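Leucine aminopeptidase (Parabacteroides distasonis, PDB 3TC8) binds zinc and, as a member of the M28 peptidase family, probably acts as an aminopeptidase or possibly as a glutaminyl-peptide cyclotransferase. Local coordinates at residues T78-F89 with G150-Y161; V19-Y28 with R292-L303. All blocks are in the same frame, centred on the assembly; numbering follows the deposited sequence. Where two conformers were deposited one is given.

Contact 1: T78-F89 with G150-Y161; sequences TKLEARNIIGSF and GIDIIFFDAEDY
Two antiparallel neighbours of the central mixed sheet, strands 79-89 and 150-156, meet here, and the second runs on into the loop that carries the zinc ligand Asp160. Backbone bonds join Ile85 with Phe155 and Gly87 with Ile153 in both directions; Phe89 N reaches Ile151 O at 2.8 Å, while the return bond is weak. Between them lie the non-hydrogen-bonded pairs. In one, Ile86 and Ile154 lie side by side, CG1 to CG1 at 3.8 Å, beta-branched side chains suited to an extended strand. In the other, Ser88 OG, small enough to sit close to the strand, donates to Asp152 OD1 at 2.7 Å on the anti side of the carboxylate, whose OD2 is held by Arg96 and Tyr191.

In the alpha/beta fold of M28 peptidases this loop brings its ligand to the metal, and polar side chains take over the pairing where strand 150-156 stops. Asn84 OD1 receives Asp157 N at 2.9 Å in a nearly straight bond (174°). Asp157, with CG anti to its backbone N (chi1 -158°), returns OD2 to Arg83 N at 2.7 Å through its anti lone pair; His47 holds OD1. Further along, Leu80 lays CD2 over one face of the Tyr161 ring, 4.0 Å from the centroid, and rests CD1 on Ala158 CB. A water links Tyr161 OH to Thr78 OG1, which also bonds to Asp76.

Contact 2: V19-Y28 with R292-L303; sequences VPDFNADSAY and RETLKAAGQTVL
The N-terminal arm and the first turn of helix 24-36 cross the C-terminal helix 292-308 on the helical layer of the fold, the two short helical segments meeting at 108°. Phe22 is the main apolar piece. Its CG stands anti to the backbone N (chi1 179°), sending the ring down onto Gly299, whose CA lies over one face at 3.7 Å from the centroid; glycine leaves the room that the ring takes up. Leu303 CD1 closes the edge of the ring and touches Phe22 CB.

Around this plug polar side chains hold the arm's backbone. The amide of Gln300 bridges two peptide groups: NE2 gives a nearly straight bond to Pro20 O at 2.9 Å, and OE1 accepts Phe22 N at 2.8 Å. OE1 also takes a bond from Lys296 NZ, and together these three bonds fix which way round the amide sits. That ammonium group, on a chain long enough to climb past the ring, reaches Phe22 O at 2.8 Å and makes a salt bridge, its hydrogen bond weak, with Asp21 OD1. A leucine in place of Gln300 would probably leave Pro20 O and Phe22 N without their mates and take one acceptor from the Lys296 ammonium group.

Farther along, small Ala24 lets the helices approach, its CB 3.4 Å from Arg292 O. The guanidinium of Arg292 lies flat on the Tyr28 ring, planes 16° apart, in a cation-pi stack with CZ 3.8 Å from the centroid. The edge of the guanidinium, at NE, faces Asp25 OD1 in a salt bridge whose hydrogen bond is weak. Asn23, the N-cap residue, accepts from Ser26 N with OD1, the usual start of an alpha-helix, here crossing the last helix of the chain.

How the contacts relate
Contact 1 lies in the central sheet and contact 2 in the helices beside it, on opposite sides of the chain's centre; their centres are 22 Å apart and their nearest atoms about 8 Å. Along the chain contact 1 is nested within contact 2, which brings residues 19-28 against 292-303 and so ties the N-terminal arm to the last helix. Helix 125-144, which falls in sequence between the segments of contact 1, is linked to each contact: its Glu137 bonds to Asn23 and Ser26 of contact 2, while its zinc ligand Asp127 shares the metal with Asp160 from contact 1 and with His281. One helix thus relates the closure of the chain's ends to the metal site.

Contact 1: T78-F89 with G150-Y161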
loop_
_atom_site.group_PDB
_atom_site.type_symbol
_atom_site.label_atom_id
_atom_site.label_comp_id
_atom_site.label_asym_id
_atom_site.label_seq_id
_atom_site.Cartn_x
_atom_site.Cartn_y
_atom_site.Cartn_z
ATOM N N THR A 78 -20.749 6.387 -9.112
ATOM C CA THR A 78 -20.910 4.955 -8.789
ATOM C C THR A 78 -20.785 4.797 -7.263
ATOM O O THR A 78 -19.841 5.310 -6.648
ATOM C CB THR A 78 -19.818 4.084 -9.480
ATOM O OG1 THR A 78 -19.849 4.348 -10.880
ATOM C CG2 THR A 78 -20.051 2.569 -9.265
ATOM N N LYS A 79 -21.699 4.042 -6.685
ATOM C CA LYS A 79 -21.646 3.693 -5.304
ATOM C C LYS A 79 -20.768 2.442 -5.201
ATOM O O LYS A 79 -21.085 1.377 -5.770
ATOM C CB LYS A 79 -23.060 3.450 -4.804
ATOM C CG LYS A 79 -23.947 4.726 -4.850
ATOM C CD LYS A 79 -23.449 5.818 -3.963
ATOM C CE LYS A 79 -24.260 7.090 -4.147
ATOM N NZ LYS A 79 -23.780 8.161 -3.235
ATOM N N LEU A 80 -19.687 2.554 -4.463
ATOM C CA LEU A 80 -18.711 1.479 -4.277
ATOM C C LEU A 80 -18.922 0.812 -2.947
ATOM O O LEU A 80 -18.932 1.472 -1.896
ATOM C CB LEU A 80 -17.294 2.044 -4.333
ATOM C CG LEU A 80 -16.928 2.841 -5.574
ATOM C CD1 LEU A 80 -15.471 3.336 -5.477
ATOM C CD2 LEU A 80 -17.191 2.052 -6.866
ATOM N N GLU A 81 -19.069 -0.512 -2.986
ATOM C CA GLU A 81 -19.182 -1.349 -1.793
ATOM C C GLU A 81 -17.777 -1.595 -1.263
ATOM O O GLU A 81 -17.124 -2.595 -1.609
ATOM C CB GLU A 81 -19.870 -2.660 -2.195
ATOM C CG GLU A 81 -21.241 -2.391 -2.781
ATOM C CD GLU A 81 -21.993 -3.622 -3.237
ATOM O OE1 GLU A 81 -21.332 -4.533 -3.847
ATOM O OE2 GLU A 81 -23.274 -3.610 -3.035
ATOM N N ALA A 82 -17.253 -0.636 -0.519
ATOM C CA ALA A 82 -15.857 -0.622 -0.089
ATOM C C ALA A 82 -15.681 -1.364 1.231
ATOM O O ALA A 82 -16.598 -1.450 2.066
ATOM C CB ALA A 82 -15.382 0.813 0.035
ATOM N N ARG A 83 -14.472 -1.878 1.415
ATOM C CA ARG A 83 -14.122 -2.630 2.601
ATOM C C ARG A 83 -12.652 -2.383 2.920
ATOM O O ARG A 83 -11.762 -2.853 2.220
ATOM C CB ARG A 83 -14.386 -4.120 2.381
ATOM C CG ARG A 83 -13.934 -4.968 3.522
ATOM C CD ARG A 83 -14.442 -6.369 3.568
ATOM N NE ARG A 83 -14.307 -7.059 2.274
ATOM C CZ ARG A 83 -14.405 -8.376 2.105
ATOM N NH1 ARG A 83 -14.292 -9.189 3.128
ATOM N NH2 ARG A 83 -14.522 -8.847 0.896
ATOM N N ASN A 84 -12.399 -1.593 3.960
ATOM C CA ASN A 84 -11.051 -1.465 4.513
ATOM C C ASN A 84 -10.827 -2.616 5.484
ATOM O O ASN A 84 -11.719 -2.968 6.239
ATOM C CB ASN A 84 -10.864 -0.135 5.243
ATOM C CG ASN A 84 -11.038 1.080 4.369
ATOM O OD1 ASN A 84 -10.570 1.121 3.230
ATOM N ND2 ASN A 84 -11.653 2.130 4.934
ATOM N N ILE A 85 -9.654 -3.230 5.422
ATOM C CA ILE A 85 -9.346 -4.399 6.228
ATOM C C ILE A 85 -8.210 -4.070 7.162
ATOM O O ILE A 85 -7.133 -3.709 6.723
ATOM C CB ILE A 85 -9.044 -5.611 5.340
ATOM C CG1 ILE A 85 -10.177 -5.893 4.347
ATOM C CG2 ILE A 85 -8.690 -6.842 6.167
ATOM C CD1 ILE A 85 -9.843 -6.836 3.231
ATOM N N ILE A 86 -8.473 -4.201 8.461
ATOM C CA ILE A 86 -7.531 -3.816 9.487
ATOM C C ILE A 86 -7.153 -5.033 10.334
ATOM O O ILE A 86 -8.028 -5.706 10.812
ATOM C CB ILE A 86 -8.110 -2.732 10.436
ATOM C CG1 ILE A 86 -8.521 -1.476 9.667
ATOM C CG2 ILE A 86 -7.095 -2.398 11.552
ATOM C CD1 ILE A 86 -9.940 -1.302 9.357
ATOM N N GLY A 87 -5.860 -5.295 10.455
ATOM C CA GLY A 87 -5.367 -6.330 11.365
ATOM C C GLY A 87 -4.496 -5.730 12.407
ATOM O O GLY A 87 -3.459 -5.150 12.128
ATOM N N SER A 88 -4.884 -5.889 13.656
ATOM C CA SER A 88 -4.164 -5.263 14.772
ATOM C C SER A 88 -3.478 -6.328 15.626
ATOM O O SER A 88 -4.123 -7.289 16.113
ATOM C CB SER A 88 -5.109 -4.460 15.663
ATOM O OG SER A 88 -5.772 -3.455 14.917
ATOM N N PHE A 89 -2.188 -6.144 15.834
ATOM C CA PHE A 89 -1.411 -7.003 16.712
ATOM C C PHE A 89 -1.108 -6.228 17.987
ATOM O O PHE A 89 -0.925 -5.005 17.987
ATOM C CB PHE A 89 -0.129 -7.386 16.023
ATOM C CG PHE A 89 -0.308 -8.235 14.812
ATOM C CD1 PHE A 89 -0.375 -9.620 14.910
ATOM C CD2 PHE A 89 -0.293 -7.678 13.548
ATOM C CE1 PHE A 89 -0.437 -10.404 13.796
ATOM C CE2 PHE A 89 -0.361 -8.474 12.454
ATOM C CZ PHE A 89 -0.448 -9.848 12.567
ATOM N N GLY A 150 2.714 -2.132 19.335
ATOM C CA GLY A 150 1.543 -2.532 18.585
ATOM C C GLY A 150 1.721 -2.238 17.105
ATOM O O GLY A 150 2.353 -1.258 16.769
ATOM N N ILE A 151 1.202 -3.107 16.256
ATOM C CA ILE A 151 1.226 -2.892 14.817
ATOM C C ILE A 151 -0.162 -3.029 14.289
ATOM O O ILE A 151 -0.863 -4.015 14.567
ATOM C CB ILE A 151 2.106 -3.948 14.085
ATOM C CG1 ILE A 151 3.557 -3.941 14.628
ATOM C CG2 ILE A 151 2.075 -3.687 12.592
ATOM C CD1 ILE A 151 4.377 -2.701 14.364
ATOM N N ASP A 152 -0.596 -2.057 13.492
ATOM C CA ASP A 152 -1.843 -2.164 12.733
ATOM C C ASP A 152 -1.480 -2.255 11.258
ATOM O O ASP A 152 -0.757 -1.415 10.760
ATOM C CB ASP A 152 -2.744 -0.964 12.999
ATOM C CG ASP A 152 -3.014 -0.818 14.473
ATOM O OD1 ASP A 152 -3.668 -1.730 15.022
ATOM O OD2 ASP A 152 -2.513 0.176 15.073
ATOM N N ILE A 153 -1.974 -3.302 10.624
ATOM C CA ILE A 153 -1.849 -3.508 9.181
ATOM C C ILE A 153 -3.186 -3.060 8.598
ATOM O O ILE A 153 -4.214 -3.653 8.976
ATOM C CB ILE A 153 -1.596 -4.972 8.846
ATOM C CG1 ILE A 153 -0.403 -5.595 9.582
ATOM C CG2 ILE A 153 -1.578 -5.185 7.363
ATOM C CD1 ILE A 153 0.911 -5.068 9.149
ATOM N N ILE A 154 -3.180 -2.131 7.686
ATOM C CA ILE A 154 -4.429 -1.705 7.033
ATOM C C ILE A 154 -4.308 -1.806 5.517
ATOM O O ILE A 154 -3.410 -1.264 4.920
ATOM C CB ILE A 154 -4.938 -0.307 7.432
ATOM C CG1 ILE A 154 -5.049 -0.225 8.958
ATOM C CG2 ILE A 154 -6.269 -0.046 6.712
ATOM C CD1 ILE A 154 -5.689 1.080 9.493
ATOM N N PHE A 155 -5.283 -2.556 4.960
ATOM C CA PHE A 155 -5.489 -2.597 3.530
ATOM C C PHE A 155 -6.683 -1.671 3.213
ATOM O O PHE A 155 -7.818 -1.984 3.536
ATOM C CB PHE A 155 -5.731 -4.012 3.045
ATOM C CG PHE A 155 -4.672 -5.019 3.480
ATOM C CD1 PHE A 155 -3.334 -4.689 3.550
ATOM C CD2 PHE A 155 -5.069 -6.301 3.797
ATOM C CE1 PHE A 155 -2.414 -5.658 3.948
ATOM C CE2 PHE A 155 -4.124 -7.284 4.168
ATOM C CZ PHE A 155 -2.794 -6.911 4.233
ATOM N N PHE A 156 -6.359 -0.540 2.599
ATOM C CA PHE A 156 -7.367 0.465 2.240
ATOM C C PHE A 156 -7.939 0.170 0.853
ATOM O O PHE A 156 -7.238 -0.179 -0.069
ATOM C CB PHE A 156 -6.752 1.863 2.271
ATOM C CG PHE A 156 -6.478 2.368 3.653
ATOM C CD1 PHE A 156 -7.498 2.685 4.505
ATOM C CD2 PHE A 156 -5.173 2.594 4.093
ATOM C CE1 PHE A 156 -7.258 3.177 5.752
ATOM C CE2 PHE A 156 -4.955 3.097 5.374
ATOM C CZ PHE A 156 -5.990 3.422 6.182
ATOM N N ASP A 157 -9.244 0.350 0.768
ATOM C CA ASP A 157 -9.976 0.119 -0.463
ATOM C C ASP A 157 -10.194 1.379 -1.243
ATOM O O ASP A 157 -9.974 2.505 -0.770
ATOM C CB ASP A 157 -11.352 -0.511 -0.126
ATOM C CG ASP A 157 -12.002 -1.278 -1.243
ATOM O OD1 ASP A 157 -11.418 -1.431 -2.343
ATOM O OD2 ASP A 157 -13.090 -1.829 -0.960
ATOM N N ALA A 158 -10.552 1.192 -2.498
ATOM C CA ALA A 158 -11.044 2.266 -3.350
ATOM C C ALA A 158 -10.030 3.409 -3.437
ATOM O O ALA A 158 -10.422 4.582 -3.521
ATOM C CB ALA A 158 -12.404 2.722 -2.910
ATOM N N GLU A 159 -8.748 3.084 -3.529
ATOM C CA GLU A 159 -7.734 4.079 -3.715
ATOM C C GLU A 159 -7.606 4.530 -5.164
ATOM O O GLU A 159 -7.219 5.666 -5.404
ATOM C CB GLU A 159 -6.383 3.552 -3.209
ATOM C CG GLU A 159 -5.206 4.521 -3.371
ATOM C CD GLU A 159 -4.546 4.603 -4.725
ATOM O OE1 GLU A 159 -4.620 3.590 -5.463
ATOM O OE2 GLU A 159 -3.955 5.702 -5.031
ATOM N N ASP A 160 -7.861 3.590 -6.077
ATOM C CA ASP A 160 -7.406 3.752 -7.470
ATOM C C ASP A 160 -8.595 3.831 -8.454
ATOM O O ASP A 160 -8.457 3.415 -9.604
ATOM C CB ASP A 160 -6.439 2.639 -7.858
ATOM C CG ASP A 160 -5.292 3.124 -8.690
ATOM O OD1 ASP A 160 -5.114 4.334 -8.879
ATOM O OD2 ASP A 160 -4.524 2.310 -9.145
ATOM N N TYR A 161 -9.671 4.457 -8.007
ATOM C CA TYR A 161 -10.906 4.660 -8.782
ATOM C C TYR A 161 -11.098 6.158 -9.073
ATOM O O TYR A 161 -12.212 6.610 -9.313
ATOM C CB TYR A 161 -12.110 4.052 -8.025
ATOM C CG TYR A 161 -13.207 3.412 -8.859
ATOM C CD1 TYR A 161 -14.042 4.154 -9.717
ATOM C CD2 TYR A 161 -13.481 2.057 -8.735
ATOM C CE1 TYR A 161 -15.062 3.527 -10.390
ATOM C CE2 TYR A 161 -14.536 1.443 -9.386
ATOM C CZ TYR A 161 -15.321 2.211 -10.219
ATOM O OH TYR A 161 -16.379 1.586 -10.868
HETATM O O HOH W 1 -17.907 3.040 -12.544
#

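Contact 2: V19-Y28 with R292-L303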
loop_
_atom_site.group_PDB
_atom_site.type_symbol
_atom_site.label_atom_id
_atom_site.label_comp_id
_atom_site.label_asym_id
_atom_site.label_seq_id
_atom_site.Cartn_x
_atom_site.Cartn_y
_atom_site.Cartn_z
ATOM N N VAL A 19 15.542 -9.417 14.556
ATOM C CA VAL A 19 14.639 -9.075 13.480
ATOM C C VAL A 19 14.305 -10.318 12.641
ATOM O O VAL A 19 15.222 -10.964 12.137
ATOM C CB VAL A 19 15.214 -7.956 12.610
ATOM C CG1 VAL A 19 14.179 -7.530 11.574
ATOM C CG2 VAL A 19 15.639 -6.736 13.436
ATOM N N PRO A 20 13.027 -10.632 12.431
ATOM C CA PRO A 20 12.681 -11.736 11.574
ATOM C C PRO A 20 13.168 -11.551 10.143
ATOM O O PRO A 20 13.395 -10.447 9.670
ATOM C CB PRO A 20 11.151 -11.730 11.630
ATOM C CG PRO A 20 10.775 -11.035 12.803
ATOM C CD PRO A 20 11.842 -10.029 13.043
ATOM N N ASP A 21 13.228 -12.672 9.439
ATOM C CA ASP A 21 13.629 -12.758 8.042
ATOM C C ASP A 21 12.378 -12.649 7.156
ATOM O O ASP A 21 11.516 -13.547 7.185
ATOM C CB ASP A 21 14.284 -14.142 7.892
ATOM C CG ASP A 21 15.030 -14.348 6.604
ATOM O OD1 ASP A 21 14.889 -13.559 5.653
ATOM O OD2 ASP A 21 15.755 -15.368 6.514
ATOM N N PHE A 22 12.257 -11.611 6.362
ATOM C CA PHE A 22 11.182 -11.462 5.388
ATOM C C PHE A 22 11.427 -12.485 4.273
ATOM O O PHE A 22 12.474 -12.478 3.617
ATOM C CB PHE A 22 11.245 -10.059 4.819
ATOM C CG PHE A 22 10.189 -9.726 3.760
ATOM C CD1 PHE A 22 10.446 -9.937 2.420
ATOM C CD2 PHE A 22 9.003 -9.146 4.136
ATOM C CE1 PHE A 22 9.521 -9.557 1.473
ATOM C CE2 PHE A 22 8.070 -8.757 3.171
ATOM C CZ PHE A 22 8.360 -8.953 1.854
ATOM N N ASN A 23 10.445 -13.351 4.026
ATOM C CA ASN A 23 10.561 -14.356 2.979
ATOM C C ASN A 23 9.978 -13.782 1.699
ATOM O O ASN A 23 8.745 -13.672 1.546
ATOM C CB ASN A 23 9.825 -15.623 3.438
ATOM C CG ASN A 23 9.907 -16.773 2.479
ATOM O OD1 ASN A 23 9.888 -16.622 1.290
ATOM N ND2 ASN A 23 9.798 -17.964 3.038
ATOM N N ALA A 24 10.853 -13.403 0.769
ATOM C CA ALA A 24 10.406 -12.752 -0.454
ATOM C C ALA A 24 9.640 -13.709 -1.363
ATOM O O ALA A 24 8.744 -13.256 -2.090
ATOM C CB ALA A 24 11.560 -12.116 -1.175
ATOM N N ASP A 25 9.957 -15.001 -1.364
ATOM C CA ASP A 25 9.189 -15.998 -2.118
ATOM C C ASP A 25 7.756 -15.987 -1.646
ATOM O O ASP A 25 6.810 -16.070 -2.431
ATOM C CB ASP A 25 9.719 -17.431 -1.906
ATOM C CG ASP A 25 10.973 -17.748 -2.717
ATOM O OD1 ASP A 25 11.334 -17.028 -3.679
ATOM O OD2 ASP A 25 11.589 -18.795 -2.386
ATOM N N SER A 26 7.577 -15.955 -0.342
ATOM C CA SER A 26 6.279 -15.888 0.255
ATOM C C SER A 26 5.509 -14.620 -0.109
ATOM O O SER A 26 4.330 -14.673 -0.485
ATOM C CB SER A 26 6.399 -16.035 1.771
ATOM O OG SER A 26 5.178 -15.735 2.439
ATOM N N ALA A 27 6.191 -13.486 0.001
ATOM C CA ALA A 27 5.558 -12.242 -0.407
ATOM C C ALA A 27 5.114 -12.307 -1.876
ATOM O O ALA A 27 4.030 -11.848 -2.227
ATOM C CB ALA A 27 6.508 -11.076 -0.163
ATOM N N TYR A 28 5.990 -12.806 -2.736
ATOM C CA TYR A 28 5.660 -12.931 -4.146
ATOM C C TYR A 28 4.399 -13.770 -4.349
ATOM O O TYR A 28 3.499 -13.406 -5.105
ATOM C CB TYR A 28 6.851 -13.555 -4.873
ATOM C CG TYR A 28 6.669 -13.708 -6.355
ATOM C CD1 TYR A 28 5.936 -14.744 -6.907
ATOM C CD2 TYR A 28 7.254 -12.789 -7.213
ATOM C CE1 TYR A 28 5.805 -14.828 -8.318
ATOM C CE2 TYR A 28 7.123 -12.866 -8.599
ATOM C CZ TYR A 28 6.397 -13.869 -9.127
ATOM O OH TYR A 28 6.255 -13.957 -10.519
ATOM N N ARG A 292 11.265 -10.583 -6.639
ATOM C CA ARG A 292 11.531 -10.962 -5.273
ATOM C C ARG A 292 12.587 -10.065 -4.625
ATOM O O ARG A 292 12.515 -9.826 -3.426
ATOM C CB ARG A 292 11.936 -12.418 -5.212
ATOM C CG ARG A 292 10.819 -13.355 -5.465
ATOM C CD ARG A 292 11.316 -14.759 -5.784
ATOM N NE ARG A 292 10.234 -15.732 -5.988
ATOM C CZ ARG A 292 9.587 -15.904 -7.120
ATOM N NH1 ARG A 292 9.879 -15.164 -8.178
ATOM N NH2 ARG A 292 8.670 -16.854 -7.215
ATOM N N GLU A 293 13.598 -9.664 -5.373
ATOM C CA GLU A 293 14.645 -8.841 -4.778
ATOM C C GLU A 293 14.087 -7.476 -4.350
ATOM O O GLU A 293 14.470 -6.950 -3.305
ATOM C CB GLU A 293 15.858 -8.734 -5.703
ATOM C CG GLU A 293 16.773 -9.973 -5.729
ATOM C CD GLU A 293 16.080 -11.284 -6.075
ATOM O OE1 GLU A 293 15.927 -12.164 -5.176
ATOM O OE2 GLU A 293 15.717 -11.469 -7.261
ATOM N N THR A 294 13.194 -6.892 -5.159
ATOM C CA THR A 294 12.587 -5.627 -4.761
ATOM C C THR A 294 11.735 -5.813 -3.510
ATOM O O THR A 294 11.806 -5.032 -2.567
ATOM C CB THR A 294 11.722 -5.052 -5.894
ATOM O OG1 THR A 294 12.538 -5.007 -7.064
ATOM C CG2 THR A 294 11.187 -3.698 -5.554
ATOM N N LEU A 295 10.870 -6.839 -3.518
ATOM C CA LEU A 295 10.034 -7.090 -2.358
ATOM C C LEU A 295 10.880 -7.290 -1.104
ATOM O O LEU A 295 10.512 -6.807 -0.050
ATOM C CB LEU A 295 9.164 -8.312 -2.627
ATOM C CG LEU A 295 8.053 -8.180 -3.656
ATOM C CD1 LEU A 295 7.462 -9.523 -4.010
ATOM C CD2 LEU A 295 6.933 -7.219 -3.182
ATOM N N LYS A 296 11.979 -8.033 -1.228
ATOM C CA LYS A 296 12.867 -8.264 -0.093
ATOM C C LYS A 296 13.402 -6.957 0.459
ATOM O O LYS A 296 13.448 -6.748 1.684
ATOM C CB LYS A 296 14.012 -9.183 -0.529
ATOM C CG LYS A 296 15.034 -9.477 0.582
ATOM C CD LYS A 296 14.465 -10.179 1.780
ATOM C CE LYS A 296 15.552 -10.730 2.654
ATOM N NZ LYS A 296 15.054 -11.331 3.920
ATOM N N ALA A 297 13.871 -6.075 -0.418
ATOM C CA ALA A 297 14.451 -4.808 0.033
ATOM C C ALA A 297 13.418 -3.997 0.815
ATOM O O ALA A 297 13.706 -3.476 1.885
ATOM C CB ALA A 297 14.972 -4.017 -1.158
ATOM N N ALA A 298 12.202 -3.866 0.265
ATOM C CA ALA A 298 11.170 -3.129 0.953
ATOM C C ALA A 298 10.796 -3.767 2.261
ATOM O O ALA A 298 10.684 -3.112 3.312
ATOM C CB ALA A 298 9.968 -2.942 0.038
ATOM N N GLY A 299 10.503 -5.060 2.214
ATOM C CA GLY A 299 9.987 -5.735 3.370
ATOM C C GLY A 299 10.976 -5.886 4.508
ATOM O O GLY A 299 10.577 -5.721 5.678
ATOM N N GLN A 300 12.205 -6.245 4.179
ATOM C CA GLN A 300 13.195 -6.409 5.230
ATOM C C GLN A 300 13.501 -5.073 5.892
ATOM O O GLN A 300 13.736 -5.042 7.107
ATOM C CB GLN A 300 14.463 -7.070 4.666
ATOM C CG GLN A 300 15.385 -7.575 5.788
ATOM C CD GLN A 300 14.748 -8.671 6.576
ATOM O OE1 GLN A 300 14.250 -9.632 5.997
ATOM N NE2 GLN A 300 14.681 -8.535 7.893
ATOM N N THR A 301 13.528 -4.003 5.119
ATOM C CA THR A 301 13.745 -2.670 5.699
ATOM C C THR A 301 12.648 -2.328 6.688
ATOM O O THR A 301 12.909 -1.845 7.800
ATOM C CB THR A 301 13.897 -1.611 4.590
ATOM O OG1 THR A 301 15.030 -1.913 3.797
ATOM C CG2 THR A 301 14.001 -0.190 5.146
ATOM N N VAL A 302 11.364 -2.594 6.331
ATOM C CA VAL A 302 10.310 -2.293 7.241
ATOM C C VAL A 302 10.445 -3.124 8.519
ATOM O O VAL A 302 10.232 -2.624 9.626
ATOM C CB VAL A 302 8.914 -2.472 6.568
ATOM C CG1 VAL A 302 7.816 -2.392 7.587
ATOM C CG2 VAL A 302 8.719 -1.446 5.464
ATOM N N LEU A 303 10.745 -4.418 8.401
ATOM C CA LEU A 303 10.931 -5.224 9.610
ATOM C C LEU A 303 12.026 -4.641 10.508
ATOM O O LEU A 303 11.907 -4.583 11.707
ATOM C CB LEU A 303 11.287 -6.681 9.238
ATOM C CG LEU A 303 10.143 -7.501 8.651
ATOM C CD1 LEU A 303 10.652 -8.866 8.238
ATOM C CD2 LEU A 303 8.992 -7.645 9.616
HETATM O O HOH W 2 6.978 -17.579 -4.842
HETATM O O HOH W 3 9.148 -15.503 -10.994
#